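Local coordinates for protein blood group a-and b-cleaving endo-beta-galactosidase (Streptococcus pneumoniae, PDB 2YGL) that probably binds blood group carbohydrate through the tandem CBM51 modules of a family 98 endo-beta-galactosidase named for cleaving blood group A and B antigens, at residues Y8-D21 with K59-Y73. Sequence-based numbering, arbitrary orientation.
Sequences YLSDMDWSSATHGD and KGIGTVADSPSVISY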
loop_
_atom_site.group_PDB
_atom_site.type_symbol
_atom_site.label_atom_id
_atom_site.label_comp_id
_atom_site.label_asym_id
_atom_site.label_seq_id
_atom_site.Cartn_x
_atom_site.Cartn_y
_atom_site.Cartn_z
ATOM N N TYR A 8 5.595 12.131 10.062
ATOM C CA TYR A 8 5.239 12.993 11.183
ATOM C C TYR A 8 4.245 14.060 10.747
ATOM O O TYR A 8 4.382 14.633 9.660
ATOM C CB TYR A 8 6.485 13.643 11.788
ATOM C CG TYR A 8 7.442 12.658 12.420
ATOM C CD1 TYR A 8 7.154 12.070 13.653
ATOM C CD2 TYR A 8 8.636 12.316 11.788
ATOM C CE1 TYR A 8 8.028 11.164 14.239
ATOM C CE2 TYR A 8 9.522 11.409 12.366
ATOM C CZ TYR A 8 9.211 10.839 13.591
ATOM O OH TYR A 8 10.078 9.944 14.173
ATOM N N LEU A 9 3.246 14.318 11.591
ATOM C CA LEU A 9 2.253 15.359 11.315
ATOM C C LEU A 9 2.917 16.726 11.147
ATOM O O LEU A 9 2.509 17.519 10.296
ATOM C CB LEU A 9 1.184 15.420 12.414
ATOM C CG LEU A 9 0.223 14.241 12.617
ATOM C CD1 LEU A 9 -0.767 14.577 13.714
ATOM C CD2 LEU A 9 -0.520 13.872 11.341
ATOM N N SER A 10 3.950 16.979 11.950
ATOM C CA SER A 10 4.711 18.227 11.893
ATOM C C SER A 10 5.517 18.383 10.599
ATOM O O SER A 10 6.070 19.452 10.334
ATOM C CB SER A 10 5.627 18.349 13.112
ATOM O OG SER A 10 6.537 17.267 13.190
ATOM N N ASP A 11 5.580 17.314 9.806
ATOM C CA ASP A 11 6.188 17.360 8.479
ATOM C C ASP A 11 5.125 17.487 7.383
ATOM O O ASP A 11 5.451 17.578 6.199
ATOM C CB ASP A 11 7.069 16.126 8.238
ATOM C CG ASP A 11 8.310 16.101 9.120
ATOM O OD1 ASP A 11 8.789 17.180 9.535
ATOM O OD2 ASP A 11 8.817 14.997 9.396
ATOM N N MET A 12 3.856 17.493 7.787
ATOM C CA MET A 12 2.743 17.663 6.855
ATOM C C MET A 12 2.121 19.046 7.000
ATOM O O MET A 12 2.424 19.780 7.942
ATOM C CB MET A 12 1.668 16.592 7.076
ATOM C CG MET A 12 2.190 15.170 7.139
ATOM S SD MET A 12 0.862 13.984 7.409
ATOM C CE MET A 12 1.690 12.815 8.465
ATOM N N ASP A 13 1.252 19.396 6.058
ATOM C CA ASP A 13 0.516 20.652 6.112
ATOM C C ASP A 13 -0.900 20.372 6.594
ATOM O O ASP A 13 -1.617 19.575 5.986
ATOM C CB ASP A 13 0.479 21.316 4.729
ATOM C CG ASP A 13 1.850 21.404 4.078
ATOM O OD1 ASP A 13 2.794 21.912 4.720
ATOM O OD2 ASP A 13 1.983 20.971 2.915
ATOM N N TRP A 14 -1.297 21.012 7.694
ATOM C CA TRP A 14 -2.662 20.871 8.197
ATOM C C TRP A 14 -3.663 21.577 7.288
ATOM O O TRP A 14 -3.341 22.600 6.681
ATOM C CB TRP A 14 -2.792 21.357 9.653
ATOM C CG TRP A 14 -2.328 22.763 9.921
ATOM C CD1 TRP A 14 -2.817 23.914 9.366
ATOM C CD2 TRP A 14 -1.311 23.169 10.848
ATOM N NE1 TRP A 14 -2.153 25.003 9.869
ATOM C CE2 TRP A 14 -1.221 24.577 10.779
ATOM C CE3 TRP A 14 -0.456 22.478 11.718
ATOM C CZ2 TRP A 14 -0.314 25.312 11.553
ATOM C CZ3 TRP A 14 0.450 23.211 12.487
ATOM C CH2 TRP A 14 0.509 24.614 12.398
ATOM N N SER A 15 -4.864 21.014 7.175
ATOM C CA SER A 15 -5.941 21.649 6.414
ATOM C C SER A 15 -6.491 22.846 7.189
ATOM O O SER A 15 -6.910 23.841 6.597
ATOM C CB SER A 15 -7.052 20.647 6.091
ATOM O OG SER A 15 -7.585 20.065 7.269
ATOM N N SER A 16 -6.478 22.734 8.514
ATOM C CA SER A 16 -6.809 23.840 9.412
ATOM C C SER A 16 -6.237 23.583 10.806
ATOM O O SER A 16 -5.941 22.440 11.175
ATOM C CB SER A 16 -8.325 24.067 9.486
ATOM O OG SER A 16 -8.989 22.926 10.001
ATOM N N ALA A 17 -6.073 24.659 11.569
ATOM C CA ALA A 17 -5.557 24.576 12.928
ATOM C C ALA A 17 -6.104 25.720 13.768
ATOM O O ALA A 17 -5.979 26.889 13.396
ATOM C CB ALA A 17 -4.032 24.592 12.927
ATOM N N THR A 18 -6.734 25.377 14.887
ATOM C CA THR A 18 -7.194 26.373 15.849
ATOM C C THR A 18 -6.618 26.070 17.231
ATOM O O THR A 18 -6.361 24.909 17.569
ATOM C CB THR A 18 -8.738 26.436 15.940
ATOM O OG1 THR A 18 -9.246 25.174 16.388
ATOM C CG2 THR A 18 -9.362 26.799 14.588
ATOM N N HIS A 19 -6.418 27.125 18.014
ATOM C CA HIS A 19 -5.899 27.015 19.374
ATOM C C HIS A 19 -6.706 27.899 20.327
ATOM O O HIS A 19 -7.512 28.723 19.886
ATOM C CB HIS A 19 -4.405 27.377 19.422
ATOM C CG HIS A 19 -4.092 28.755 18.922
ATOM N ND1 HIS A 19 -4.327 29.891 19.669
ATOM C CD2 HIS A 19 -3.547 29.179 17.756
ATOM C CE1 HIS A 19 -3.952 30.955 18.980
ATOM N NE2 HIS A 19 -3.473 30.549 17.817
ATOM N N GLY A 20 -6.477 27.726 21.627
ATOM C CA GLY A 20 -7.228 28.443 22.651
ATOM C C GLY A 20 -6.600 29.718 23.181
ATOM O O GLY A 20 -7.137 30.329 24.104
ATOM N N ASP A 21 -5.470 30.129 22.610
ATOM C CA ASP A 21 -4.815 31.371 23.027
ATOM C C ASP A 21 -5.510 32.584 22.404
ATOM O O ASP A 21 -5.851 32.565 21.224
ATOM C CB ASP A 21 -3.328 31.353 22.659
ATOM C CG ASP A 21 -2.533 32.438 23.373
ATOM O OD1 ASP A 21 -2.740 33.638 23.080
ATOM O OD2 ASP A 21 -1.689 32.087 24.226
ATOM N N LYS A 59 9.938 15.497 17.696
ATOM C CA LYS A 59 8.804 15.745 16.802
ATOM C C LYS A 59 7.476 15.827 17.549
ATOM O O LYS A 59 7.294 15.186 18.586
ATOM C CB LYS A 59 8.717 14.658 15.723
ATOM C CG LYS A 59 10.020 14.388 14.948
ATOM C CD LYS A 59 10.446 15.569 14.072
ATOM C CE LYS A 59 9.572 15.710 12.837
ATOM N NZ LYS A 59 9.864 16.968 12.097
ATOM N N GLY A 60 6.549 16.616 17.009
ATOM C CA GLY A 60 5.207 16.719 17.571
ATOM C C GLY A 60 4.469 17.994 17.215
ATOM O O GLY A 60 4.970 18.832 16.462
ATOM N N ILE A 61 3.261 18.119 17.762
ATOM C CA ILE A 61 2.412 19.291 17.574
ATOM C C ILE A 61 2.079 19.893 18.940
ATOM O O ILE A 61 1.638 19.183 19.847
ATOM C CB ILE A 61 1.098 18.928 16.814
ATOM C CG1 ILE A 61 1.392 18.331 15.426
ATOM C CG2 ILE A 61 0.170 20.130 16.707
ATOM C CD1 ILE A 61 2.103 19.264 14.443
ATOM N N GLY A 62 2.298 21.198 19.077
ATOM C CA GLY A 62 2.019 21.914 20.322
ATOM C C GLY A 62 0.915 22.942 20.163
ATOM O O GLY A 62 1.011 23.847 19.332
ATOM N N THR A 63 -0.137 22.800 20.965
ATOM C CA THR A 63 -1.292 23.694 20.898
ATOM C C THR A 63 -1.730 24.175 22.284
ATOM O O THR A 63 -1.181 23.749 23.305
ATOM C CB THR A 63 -2.487 23.021 20.158
ATOM O OG1 THR A 63 -3.501 23.995 19.885
ATOM C CG2 THR A 63 -3.086 21.870 20.982
ATOM N N VAL A 64 -2.706 25.081 22.298
ATOM C CA VAL A 64 -3.451 25.416 23.505
ATOM C C VAL A 64 -4.893 24.940 23.300
ATOM O O VAL A 64 -5.507 25.223 22.268
ATOM C CB VAL A 64 -3.413 26.936 23.813
ATOM C CG1 VAL A 64 -4.378 27.294 24.942
ATOM C CG2 VAL A 64 -2.002 27.369 24.175
ATOM N N ALA A 65 -5.413 24.203 24.277
ATOM C CA ALA A 65 -6.764 23.656 24.204
ATOM C C ALA A 65 -7.832 24.751 24.173
ATOM O O ALA A 65 -7.637 25.846 24.710
ATOM C CB ALA A 65 -7.008 22.695 25.364
ATOM N N ASP A 66 -8.951 24.453 23.518
ATOM C CA ASP A 66 -10.108 25.345 23.500
ATOM C C ASP A 66 -11.376 24.513 23.716
ATOM O O ASP A 66 -11.362 23.568 24.505
ATOM C CB ASP A 66 -10.165 26.146 22.193
ATOM C CG ASP A 66 -10.715 27.554 22.388
ATOM O OD1 ASP A 66 -11.084 27.910 23.529
ATOM O OD2 ASP A 66 -10.773 28.313 21.399
ATOM N N SER A 67 -12.462 24.843 23.019
ATOM C CA SER A 67 -13.720 24.106 23.195
ATOM C C SER A 67 -14.415 23.671 21.892
ATOM O O SER A 67 -15.569 24.029 21.664
ATOM C CB SER A 67 -14.684 24.910 24.078
ATOM O OG SER A 67 -14.250 24.908 25.428
ATOM N N PRO A 68 -13.727 22.879 21.044
ATOM C CA PRO A 68 -12.342 22.422 21.178
ATOM C C PRO A 68 -11.345 23.200 20.320
ATOM O O PRO A 68 -11.740 23.940 19.417
ATOM C CB PRO A 68 -12.413 20.976 20.684
ATOM C CG PRO A 68 -13.560 20.966 19.684
ATOM C CD PRO A 68 -14.419 22.187 19.937
ATOM N N SER A 69 -10.060 23.037 20.628
ATOM C CA SER A 69 -8.984 23.353 19.695
ATOM C C SER A 69 -8.911 22.181 18.722
ATOM O O SER A 69 -8.920 21.024 19.144
ATOM C CB SER A 69 -7.657 23.514 20.444
ATOM O OG SER A 69 -6.543 23.237 19.604
ATOM N N VAL A 70 -8.853 22.480 17.427
ATOM C CA VAL A 70 -8.878 21.441 16.390
ATOM C C VAL A 70 -7.746 21.619 15.375
ATOM O O VAL A 70 -7.582 22.692 14.792
ATOM C CB VAL A 70 -10.254 21.394 15.648
ATOM C CG1 VAL A 70 -10.208 20.439 14.457
ATOM C CG2 VAL A 70 -11.372 20.991 16.596
ATOM N N ILE A 71 -6.970 20.555 15.177
ATOM C CA ILE A 71 -5.950 20.512 14.130
ATOM C C ILE A 71 -6.243 19.322 13.211
ATOM O O ILE A 71 -6.210 18.162 13.643
ATOM C CB ILE A 71 -4.520 20.430 14.719
ATOM C CG1 ILE A 71 -4.297 21.554 15.736
ATOM C CG2 ILE A 71 -3.477 20.518 13.606
ATOM C CD1 ILE A 71 -3.419 21.179 16.901
ATOM N N SER A 72 -6.545 19.623 11.950
ATOM C CA SER A 72 -6.984 18.611 10.988
ATOM C C SER A 72 -6.006 18.431 9.834
ATOM O O SER A 72 -5.355 19.388 9.403
ATOM C CB SER A 72 -8.362 18.969 10.431
ATOM O OG SER A 72 -9.319 19.056 11.471
ATOM N N TYR A 73 -5.923 17.198 9.336
ATOM C CA TYR A 73 -5.075 16.864 8.194
ATOM C C TYR A 73 -5.853 16.073 7.148
ATOM O O TYR A 73 -6.641 15.180 7.484
ATOM C CB TYR A 73 -3.854 16.054 8.644
ATOM C CG TYR A 73 -2.904 16.803 9.554
ATOM C CD1 TYR A 73 -3.125 16.859 10.931
ATOM C CD2 TYR A 73 -1.779 17.447 9.040
ATOM C CE1 TYR A 73 -2.260 17.544 11.771
ATOM C CE2 TYR A 73 -0.901 18.134 9.874
ATOM C CZ TYR A 73 -1.151 18.180 11.240
ATOM O OH TYR A 73 -0.295 18.855 12.077
HETATM O O HOH W 1 1.845 20.066 10.890
HETATM O O HOH W 2 11.387 15.069 9.941
HETATM O O HOH W 3 -9.381 23.443 12.590
HETATM O O HOH W 4 -11.884 25.339 16.849
HETATM O O HOH W 5 -10.059 27.633 19.013
#
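Lys59 lies across the ring of Tyr8 before reaching the carboxylate of Asp11. Its CB sits 3.7 Å from Tyr8 CD1, and CG stands over the middle of the ring, 3.7 Å from the centroid, in a CH-pi contact. Bends at chi2 (-67°) and chi3 (-74°) then fold the chain back, keeping CE against the ring, 3.7 Å from Tyr8 CG, and bringing it to 3.4 Å from Ser10 OG. At the tip, NZ forms a salt bridge with Asp11 OD1 (2.8 Å), met on the syn side but 32° out of the carboxylate plane; Asp31 supplies NZ with a second carboxylate and also hydrogen-bonds Ser10 OG.

Deeper in, the Tyr73 ring is sandwiched between Leu9 CD2, over its centre, and Trp14 CB on the opposite face, while a water joins its OH to Leu9 O. Beyond it, Ser16 and Ala17 pair antiparallel with Ser72 and Ile71, adding 16-17 as an outermost strand of the five-stranded sheet. Past the strand, Thr18 N still donates to Val70 O, but Thr18 OG1 takes the N-H of Val70 (2.9 Å) and Thr18 O accepts from Ser69 OG (2.6 Å). In this beta-sandwich module, apolar and ionic contacts thus fix the 3-10 turn, whereas backbone and hydroxyl hydrogen bonds fasten the edge strand.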